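Local coordinates for protein cytochrome c (PDB 3CP5) that probably carries electrons by means of a single covalently attached heme c, whose iron is held between a histidine and a methionine, at residues A[23-31]-A[111-122]. Sequence-based numbering, arbitrary orientation.
Sequences VSLGEQIDA and RAILEYLRQVAE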
ATOM      1  N   VAL A  23      11.959  -3.413   4.571  1.00 11.03           N
ATOM      2  CA  VAL A  23      12.128  -2.423   3.537  1.00 12.17           C
ATOM      3  C   VAL A  23      13.299  -1.498   3.878  1.00 13.51           C
ATOM      4  O   VAL A  23      13.702  -1.363   5.049  1.00 17.21           O
ATOM      5  CB  VAL A  23      10.881  -1.555   3.342  1.00 15.33           C
ATOM      6  CG1 VAL A  23       9.702  -2.413   2.925  1.00 23.99           C
ATOM      7  CG2 VAL A  23      10.596  -0.766   4.594  1.00 23.63           C
ATOM      8  N   SER A  24      13.937  -0.856   2.930  1.00 12.46           N
ATOM      9  CA  SER A  24      14.995   0.129   3.143  0.57 15.68           C
ATOM     10  C   SER A  24      14.503   1.510   2.760  1.00 13.47           C
ATOM     11  O   SER A  24      14.097   1.684   1.612  1.00 18.74           O
ATOM     12  CB  SER A  24      16.221  -0.228   2.303  0.57 17.80           C
ATOM     13  OG  SER A  24      17.277   0.686   2.518  0.57 20.91           O
ATOM     14  N   LEU A  25      14.526   2.492   3.625  1.00 19.56           N
ATOM     15  CA  LEU A  25      14.054   3.841   3.271  1.00 24.41           C
ATOM     16  C   LEU A  25      15.206   4.828   3.377  1.00 27.70           C
ATOM     17  O   LEU A  25      16.012   4.600   4.292  1.00 43.15           O
ATOM     18  CB  LEU A  25      12.892   4.177   4.255  1.00 33.89           C
ATOM     19  CG  LEU A  25      11.527   3.730   3.770  1.00 35.84           C
ATOM     20  CD1 LEU A  25      11.401   2.260   3.552  1.00 44.03           C
ATOM     21  CD2 LEU A  25      10.315   4.246   4.497  1.00 55.31           C
ATOM     22  N   GLY A  26      15.446   5.850   2.558  1.00 32.25           N
ATOM     23  CA  GLY A  26      16.631   6.692   2.851  1.00 38.16           C
ATOM     24  C   GLY A  26      16.328   7.783   3.865  1.00 43.59           C
ATOM     25  O   GLY A  26      15.214   7.729   4.395  1.00 52.86           O
ATOM     26  N   GLU A  27      17.139   8.792   4.210  1.00 39.59           N
ATOM     27  CA  GLU A  27      16.643   9.772   5.219  1.00 41.30           C
ATOM     28  C   GLU A  27      15.546  10.659   4.656  1.00 36.98           C
ATOM     29  O   GLU A  27      14.656  11.258   5.262  1.00 53.57           O
ATOM     30  CB  GLU A  27      17.634  10.777   5.792  1.00 44.58           C
ATOM     31  CG  GLU A  27      17.058  12.006   6.487  1.00 40.91           C
ATOM     32  CD  GLU A  27      16.157  11.813   7.687  1.00 42.02           C
ATOM     33  OE1 GLU A  27      14.915  11.630   7.582  1.00 36.44           O
ATOM     34  OE2 GLU A  27      16.690  11.862   8.826  1.00 38.38           O
ATOM     35  N   GLN A  28      15.636  10.789   3.350  1.00 18.86           N
ATOM     36  CA  GLN A  28      14.588  11.578   2.755  1.00 20.85           C
ATOM     37  C   GLN A  28      14.018  10.800   1.590  1.00 16.75           C
ATOM     38  O   GLN A  28      14.621   9.861   1.089  1.00 20.28           O
ATOM     39  CB  GLN A  28      15.072  12.901   2.267  1.00 28.71           C
ATOM     40  CG  GLN A  28      16.468  13.001   1.737  1.00 30.69           C
ATOM     41  CD  GLN A  28      17.070  14.276   2.293  1.00 34.52           C
ATOM     42  OE1 GLN A  28      18.200  14.299   2.758  1.00 53.61           O
ATOM     43  NE2 GLN A  28      16.269  15.324   2.211  1.00 41.15           N
ATOM     44  N   ILE A  29      12.849  11.278   1.215  1.00 14.60           N
ATOM     45  CA  ILE A  29      12.241  10.735   0.022  1.00 12.38           C
ATOM     46  C   ILE A  29      13.145  10.907  -1.196  1.00 14.34           C
ATOM     47  O   ILE A  29      13.713  11.975  -1.381  1.00 17.17           O
ATOM     48  CB  ILE A  29      10.893  11.411  -0.185  1.00 12.29           C
ATOM     49  CG1 ILE A  29       9.909  10.897   0.877  1.00 12.08           C
ATOM     50  CG2 ILE A  29      10.318  11.207  -1.582  1.00 12.05           C
ATOM     51  CD1 ILE A  29       8.785  11.835   1.148  1.00 14.08           C
ATOM     52  N   ASP A  30      13.241   9.844  -2.002  1.00 14.19           N
ATOM     53  CA  ASP A  30      13.948   9.847  -3.293  1.00 13.84           C
ATOM     54  C   ASP A  30      12.944  10.347  -4.308  1.00 13.62           C
ATOM     55  O   ASP A  30      11.981   9.711  -4.708  1.00 13.66           O
ATOM     56  CB  ASP A  30      14.442   8.448  -3.572  1.00 17.99           C
ATOM     57  CG  ASP A  30      15.094   8.249  -4.886  1.00 23.97           C
ATOM     58  OD1 ASP A  30      14.819   8.989  -5.852  1.00 27.38           O
ATOM     59  OD2 ASP A  30      15.903   7.291  -5.025  1.00 36.92           O
ATOM     60  N   ALA A  31      13.083  11.582  -4.761  1.00 20.51           N
ATOM     61  CA  ALA A  31      12.040  12.238  -5.554  1.00 19.94           C
ATOM     62  C   ALA A  31      11.813  11.536  -6.876  1.00 19.20           C
ATOM     63  O   ALA A  31      10.681  11.424  -7.366  1.00 18.60           O
ATOM     64  CB  ALA A  31      12.381  13.712  -5.726  1.00 26.83           C
ATOM     65  N   ARG A 111       7.640  -0.851  -4.266  1.00  7.82           N
ATOM     66  CA  ARG A 111       8.495   0.046  -3.466  1.00  8.11           C
ATOM     67  C   ARG A 111       8.429   1.475  -3.986  1.00  7.26           C
ATOM     68  O   ARG A 111       8.457   2.442  -3.200  1.00  7.95           O
ATOM     69  CB  ARG A 111       9.892  -0.542  -3.466  1.00 10.33           C
ATOM     70  CG  ARG A 111      10.917   0.279  -2.671  1.00 11.78           C
ATOM     71  CD  ARG A 111      10.501   0.369  -1.197  1.00 11.33           C
ATOM     72  NE  ARG A 111      11.362   1.267  -0.435  1.00 16.74           N
ATOM     73  CZ  ARG A 111      11.209   2.600  -0.348  1.00 20.91           C
ATOM     74  NH1 ARG A 111      10.234   3.267  -0.953  1.00 13.37           N
ATOM     75  NH2 ARG A 111      12.077   3.271   0.391  1.00 24.48           N
ATOM     76  N   ALA A 112       8.308   1.670  -5.304  1.00  8.07           N
ATOM     77  CA  ALA A 112       8.108   3.005  -5.888  1.00  7.96           C
ATOM     78  C   ALA A 112       6.795   3.622  -5.460  1.00  7.29           C
ATOM     79  O   ALA A 112       6.700   4.780  -5.072  1.00  8.03           O
ATOM     80  CB  ALA A 112       8.256   2.936  -7.417  1.00  8.24           C
ATOM     81  N   ILE A 113       5.706   2.828  -5.510  1.00  8.13           N
ATOM     82  CA  ILE A 113       4.407   3.286  -5.057  1.00  7.40           C
ATOM     83  C   ILE A 113       4.468   3.668  -3.594  1.00  7.15           C
ATOM     84  O   ILE A 113       3.920   4.710  -3.182  1.00  7.90           O
ATOM     85  CB  ILE A 113       3.286   2.265  -5.372  1.00  7.57           C
ATOM     86  CG1 ILE A 113       3.132   2.071  -6.881  1.00  8.34           C
ATOM     87  CG2 ILE A 113       1.981   2.665  -4.736  1.00  8.26           C
ATOM     88  CD1 ILE A 113       2.225   0.941  -7.284  1.00 11.46           C
ATOM     89  N   LEU A 114       5.180   2.890  -2.763  1.00  7.97           N
ATOM     90  CA  LEU A 114       5.321   3.254  -1.347  1.00  8.15           C
ATOM     91  C   LEU A 114       6.027   4.601  -1.182  1.00  7.56           C
ATOM     92  O   LEU A 114       5.576   5.420  -0.383  1.00  7.60           O
ATOM     93  CB  LEU A 114       6.116   2.176  -0.605  1.00  9.00           C
ATOM     94  CG  LEU A 114       6.453   2.424   0.861  1.00  7.63           C
ATOM     95  CD1 LEU A 114       5.181   2.515   1.689  1.00 13.16           C
ATOM     96  CD2 LEU A 114       7.422   1.463   1.467  1.00  9.57           C
ATOM     97  N   GLU A 115       7.020   4.878  -1.994  1.00  8.01           N
ATOM     98  CA  GLU A 115       7.706   6.157  -1.993  1.00  7.61           C
ATOM     99  C   GLU A 115       6.757   7.314  -2.340  1.00  7.91           C
ATOM    100  O   GLU A 115       6.781   8.391  -1.692  1.00  8.27           O
ATOM    101  CB  GLU A 115       8.928   6.173  -2.912  1.00  8.63           C
ATOM    102  CG  GLU A 115       9.919   7.220  -2.481  1.00  9.65           C
ATOM    103  CD  GLU A 115      10.803   6.892  -1.306  1.00 13.01           C
ATOM    104  OE1 GLU A 115      11.870   7.537  -1.197  1.00 14.85           O
ATOM    105  OE2 GLU A 115      10.457   5.982  -0.523  1.00 11.73           O
ATOM    106  N   TYR A 116       5.909   7.112  -3.339  1.00  7.22           N
ATOM    107  CA  TYR A 116       4.867   8.065  -3.665  1.00  7.70           C
ATOM    108  C   TYR A 116       3.914   8.300  -2.505  1.00  7.99           C
ATOM    109  O   TYR A 116       3.562   9.441  -2.154  1.00  8.09           O
ATOM    110  CB  TYR A 116       4.116   7.623  -4.913  1.00  9.59           C
ATOM    111  CG  TYR A 116       2.890   8.471  -5.226  1.00  8.23           C
ATOM    112  CD1 TYR A 116       3.011   9.797  -5.578  1.00 10.61           C
ATOM    113  CD2 TYR A 116       1.612   7.969  -5.195  1.00 10.83           C
ATOM    114  CE1 TYR A 116       1.890  10.579  -5.882  1.00 12.18           C
ATOM    115  CE2 TYR A 116       0.501   8.713  -5.483  1.00 10.13           C
ATOM    116  CZ  TYR A 116       0.633  10.031  -5.834  1.00 10.80           C
ATOM    117  OH  TYR A 116      -0.455  10.798  -6.106  1.00 15.78           O
ATOM    118  N   LEU A 117       3.482   7.247  -1.842  1.00  7.92           N
ATOM    119  CA  LEU A 117       2.621   7.352  -0.669  1.00  7.58           C
ATOM    120  C   LEU A 117       3.272   8.108   0.487  1.00  9.61           C
ATOM    121  O   LEU A 117       2.648   8.899   1.172  1.00  8.27           O
ATOM    122  CB  LEU A 117       2.074   5.986  -0.255  1.00  7.44           C
ATOM    123  CG  LEU A 117       1.129   5.314  -1.246  1.00  8.68           C
ATOM    124  CD1 LEU A 117       0.885   3.871  -0.846  1.00 10.78           C
ATOM    125  CD2 LEU A 117      -0.196   6.035  -1.332  1.00 11.72           C
ATOM    126  N   ARG A 118       4.579   7.954   0.721  1.00  8.69           N
ATOM    127  CA  ARG A 118       5.324   8.759   1.700  1.00  9.41           C
ATOM    128  C   ARG A 118       5.291  10.235   1.292  1.00  9.49           C
ATOM    129  O   ARG A 118       5.117  11.128   2.125  1.00 10.75           O
ATOM    130  CB  ARG A 118       6.772   8.271   1.813  1.00 11.23           C
ATOM    131  CG  ARG A 118       6.920   6.850   2.348  1.00 14.39           C
ATOM    132  CD  ARG A 118       8.376   6.383   2.346  1.00 19.69           C
ATOM    133  NE  ARG A 118       9.237   7.094   3.289  1.00 30.75           N
ATOM    134  CZ  ARG A 118      10.484   7.479   3.187  1.00 30.87           C
ATOM    135  NH1 ARG A 118      11.234   7.303   2.106  1.00 27.12           N
ATOM    136  NH2 ARG A 118      11.104   8.098   4.170  1.00 32.48           N
ATOM    137  N   GLN A 119       5.421  10.513  -0.002  1.00  8.87           N
ATOM    138  CA  GLN A 119       5.391  11.860  -0.487  1.00  9.10           C
ATOM    139  C   GLN A 119       4.047  12.547  -0.337  1.00  9.78           C
ATOM    140  O   GLN A 119       3.974  13.704   0.109  1.00 10.73           O
ATOM    141  CB  GLN A 119       5.812  11.914  -1.964  1.00 10.50           C
ATOM    142  CG  GLN A 119       5.919  13.353  -2.513  1.00 11.70           C
ATOM    143  CD  GLN A 119       7.022  14.131  -1.850  1.00 12.72           C
ATOM    144  OE1 GLN A 119       8.193  13.757  -1.941  1.00 16.43           O
ATOM    145  NE2 GLN A 119       6.680  15.232  -1.194  1.00 14.54           N
ATOM    146  N   VAL A 120       2.960  11.894  -0.689  1.00  8.15           N
ATOM    147  CA  VAL A 120       1.666  12.538  -0.561  1.00  8.83           C
ATOM    148  C   VAL A 120       1.281  12.767   0.893  1.00  8.70           C
ATOM    149  O   VAL A 120       0.570  13.733   1.162  1.00  9.81           O
ATOM    150  CB  VAL A 120       0.557  11.787  -1.322  1.00  9.94           C
ATOM    151  CG1 VAL A 120       0.864  11.674  -2.811  1.00 11.81           C
ATOM    152  CG2 VAL A 120       0.314  10.402  -0.790  1.00 10.42           C
ATOM    153  N   ALA A 121       1.776  11.947   1.822  1.00  8.51           N
ATOM    154  CA  ALA A 121       1.559  12.196   3.252  1.00 10.18           C
ATOM    155  C   ALA A 121       2.262  13.471   3.676  1.00 11.38           C
ATOM    156  O   ALA A 121       1.762  14.185   4.500  1.00 15.33           O
ATOM    157  CB  ALA A 121       2.030  11.002   4.092  1.00 11.38           C
ATOM    158  N   GLU A 122       3.394  13.818   3.073  1.00 11.36           N
ATOM    159  CA  GLU A 122       4.068  15.098   3.339  1.00 14.38           C
ATOM    160  C   GLU A 122       3.393  16.308   2.687  1.00 13.41           C
ATOM    161  O   GLU A 122       3.404  17.419   3.237  1.00 15.80           O
ATOM    162  CB  GLU A 122       5.512  15.054   2.845  1.00 14.27           C
ATOM    163  CG  GLU A 122       6.425  14.071   3.530  1.00 16.85           C
ATOM    164  CD  GLU A 122       6.742  14.374   4.975  1.00 13.02           C
ATOM    165  OE1 GLU A 122       5.817  14.546   5.804  1.00 18.50           O
ATOM    166  OE2 GLU A 122       7.928  14.429   5.334  1.00 16.56           O
TER
HETATM  167  O   HOH W   1      13.031  -1.286   0.236  1.00 14.38           O
HETATM  168  O   HOH W   2      13.733   5.890  -0.037  1.00 36.41           O
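An Arg-Glu-Arg salt-bridge network on the outer side of the C-terminal helix of this cytochrome c fold receives the loop that leads into helix 31-44, Glu115 reaching the backbone of Ile29 and Asp30, Arg111 meeting Ser24 and Leu25, and Arg118 packing between Leu25 and Ile29. Arg111 NH2 gives Ser24 O a nearly straight bond of 2.8 Å that lies in the guanidinium plane, and Arg111 NE adds a weak one to the same oxygen. Glu115 divides its two oxygens between loop and helix. Its OE1 accepts the backbone N of Asp30 at 2.8 Å through the anti lone pair, and a water donating to OE1 also accepts from Gly26 N. Its OE2 takes Arg111 NH1 at 2.8 Å and Arg118 NH1 at 3.0 Å from opposite faces of the carboxylate, a pairing likely to favour the charged form. An alanine in place of Glu115 would probably leave both guanidinium groups without their shared counter-charge and Asp30 N without its acceptor, so that the loop around Asp30 would be held less firmly. Asp30 is also the N-cap of helix 31-44, its OD1 bonding Leu33 N, so the same residue joins the start of that helix to the C-terminal one. On the opposite side of helix 107-123, Ile113 touches the heme. The Arg118 guanidinium is sandwiched between aliphatic groups, with Ile29 CG1 over one face and Leu25 CD2 over the other, 3.3 Å from NE. Arg118 bends at chi3 (67°), which turns its flat end across the helix surface toward Glu115. Farther along, Ile29 CG1 is anti to the carbonyl carbon (chi1 -72°), and CD1 runs down to the helix, 3.8 Å from Gln119 CA and 4.0 Å from Glu122 CG. Gln119 gives its NE2 to Asn123 and rests its OE1 against Ile29 CG2, at 3.3 Å.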